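Uncharacterized protein (Eubacterium siraeum, PDB 4OBM) is of unknown function but belongs to the LytR-CpsA-Psr family, whose members are linked to cell-envelope assembly and were first regarded as transcription attenuators. Local coordinates at residues E191-N194 and F195-F199. Residues are numbered along the deposited sequence; the frame is centred on the assembly and turned at random.
Sequences EYIN and FIINF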
loop_
_atom_site.group_PDB
_atom_site.type_symbol
_atom_site.label_atom_id
_atom_site.label_comp_id
_atom_site.label_asym_id
_atom_site.label_seq_id
_atom_site.Cartn_x
_atom_site.Cartn_y
_atom_site.Cartn_z
ATOM N N GLU A 191 -19.123 1.638 0.379
ATOM C CA GLU A 191 -19.220 0.204 0.680
ATOM C C GLU A 191 -17.836 -0.330 1.063
ATOM O O GLU A 191 -17.732 -1.195 1.920
ATOM C CB GLU A 191 -19.763 -0.613 -0.511
ATOM C CG GLU A 191 -21.120 -0.193 -1.063
ATOM C CD GLU A 191 -21.390 -0.545 -2.522
ATOM O OE1 GLU A 191 -20.548 -1.232 -3.151
ATOM O OE2 GLU A 191 -22.442 -0.109 -3.044
ATOM N N TYR A 192 -16.778 0.168 0.415
ATOM C CA TYR A 192 -15.427 -0.324 0.692
ATOM C C TYR A 192 -14.992 0.105 2.096
ATOM O O TYR A 192 -14.615 -0.745 2.894
ATOM C CB TYR A 192 -14.414 0.118 -0.390
ATOM C CG TYR A 192 -14.781 -0.245 -1.822
ATOM C CD1 TYR A 192 -15.624 -1.320 -2.102
ATOM C CD2 TYR A 192 -14.259 0.462 -2.893
ATOM C CE1 TYR A 192 -16.005 -1.621 -3.406
ATOM C CE2 TYR A 192 -14.604 0.145 -4.207
ATOM C CZ TYR A 192 -15.456 -0.917 -4.459
ATOM O OH TYR A 192 -15.762 -1.256 -5.761
ATOM N N ILE A 193 -15.145 1.395 2.417
ATOM C CA ILE A 193 -14.797 1.940 3.718
ATOM C C ILE A 193 -15.677 1.373 4.840
ATOM O O ILE A 193 -15.176 1.207 5.958
ATOM C CB ILE A 193 -14.775 3.491 3.730
ATOM C CG1 ILE A 193 -13.829 4.004 4.837
ATOM C CG2 ILE A 193 -16.163 4.110 3.826
ATOM C CD1 ILE A 193 -12.330 3.658 4.602
ATOM N N ASN A 194 -16.966 1.078 4.558
ATOM C CA ASN A 194 -17.831 0.472 5.566
ATOM C C ASN A 194 -17.233 -0.892 5.973
ATOM O O ASN A 194 -17.208 -1.205 7.167
ATOM C CB ASN A 194 -19.273 0.346 5.071
ATOM C CG ASN A 194 -20.225 -0.293 6.058
ATOM O OD1 ASN A 194 -20.615 -1.452 5.896
ATOM N ND2 ASN A 194 -20.622 0.442 7.100
ATOM N N PHE A 195 -16.684 -1.658 4.995
ATOM C CA PHE A 195 -16.022 -2.949 5.242
ATOM C C PHE A 195 -14.685 -2.759 6.026
ATOM O O PHE A 195 -14.415 -3.518 6.956
ATOM C CB PHE A 195 -15.755 -3.719 3.917
ATOM C CG PHE A 195 -14.938 -4.973 4.144
ATOM C CD1 PHE A 195 -15.516 -6.107 4.703
ATOM C CD2 PHE A 195 -13.582 -5.006 3.839
ATOM C CE1 PHE A 195 -14.746 -7.247 4.966
ATOM C CE2 PHE A 195 -12.814 -6.144 4.112
ATOM C CZ PHE A 195 -13.412 -7.267 4.634
ATOM N N ILE A 196 -13.844 -1.780 5.610
ATOM C CA ILE A 196 -12.562 -1.507 6.270
ATOM C C ILE A 196 -12.775 -1.192 7.772
ATOM O O ILE A 196 -12.162 -1.834 8.620
ATOM C CB ILE A 196 -11.796 -0.353 5.545
ATOM C CG1 ILE A 196 -11.355 -0.726 4.095
ATOM C CG2 ILE A 196 -10.657 0.254 6.403
ATOM C CD1 ILE A 196 -10.453 -2.020 3.899
ATOM N N ILE A 197 -13.658 -0.229 8.078
ATOM C CA ILE A 197 -13.927 0.253 9.433
ATOM C C ILE A 197 -14.525 -0.852 10.315
ATOM O O ILE A 197 -14.155 -0.944 11.493
ATOM C CB ILE A 197 -14.830 1.529 9.369
ATOM C CG1 ILE A 197 -14.011 2.731 8.828
ATOM C CG2 ILE A 197 -15.490 1.892 10.732
ATOM C CD1 ILE A 197 -14.824 3.938 8.451
ATOM N N ASN A 198 -15.404 -1.709 9.745
ATOM C CA ASN A 198 -16.109 -2.697 10.543
ATOM C C ASN A 198 -15.465 -4.071 10.624
ATOM O O ASN A 198 -15.784 -4.788 11.564
ATOM C CB ASN A 198 -17.572 -2.841 10.071
ATOM C CG ASN A 198 -18.419 -1.601 10.299
ATOM O OD1 ASN A 198 -18.855 -1.304 11.410
ATOM N ND2 ASN A 198 -18.666 -0.832 9.255
ATOM N N PHE A 199 -14.607 -4.478 9.684
ATOM C CA PHE A 199 -14.118 -5.858 9.747
ATOM C C PHE A 199 -12.587 -6.009 9.709
ATOM O O PHE A 199 -12.084 -7.128 9.847
ATOM C CB PHE A 199 -14.789 -6.701 8.633
ATOM C CG PHE A 199 -16.281 -6.841 8.879
ATOM C CD1 PHE A 199 -16.769 -7.776 9.785
ATOM C CD2 PHE A 199 -17.189 -5.970 8.277
ATOM C CE1 PHE A 199 -18.139 -7.870 10.046
ATOM C CE2 PHE A 199 -18.558 -6.061 8.546
ATOM C CZ PHE A 199 -19.025 -7.017 9.418
#
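Ile193 meets Ile197 and Ile196 one turn on, near the C-terminal end of helix 186-199. CG1 of Ile193 lies 3.7 Å from CD1 of Ile197, while CD1 of Ile193 lies 4.2 Å from CB of Ile196, the side chains of Ile193 and Ile196 crossing at about a right angle. With CG1 of Ile193 opposite the backbone N (chi1 -154°), the longer branch runs forward along the helix to both partners. Shortening this side chain to an alanine would remove CG1 and CD1, and so would probably leave CD1 of Ile197 and CB of Ile196 without the branch they pack on, opening a gap beside Tyr209 of helix 206-210.

Backbone bonds set this spacing; Ile197 N to Ile193 O, 3.0 Å, is nearly straight at 173°. On the polar side, Asn194 O accepts twice from Asn198, from N at 3.2 Å and from ND2 at 2.6 Å, the carbonyl oxygen lying close to the amide plane of Asn198. CG of Asn198 sits beside its own N (chi1 -66°), which turns the amide back toward that carbonyl.

Phe195 and Ile196 face helix 102-112 and strand 94-100, respectively. The chemistry thus implies that the last two turns are amphipathic, with Phe195 and Ile196 buried against the fold and the amides of Asn194 and Asn198 on an exposed side.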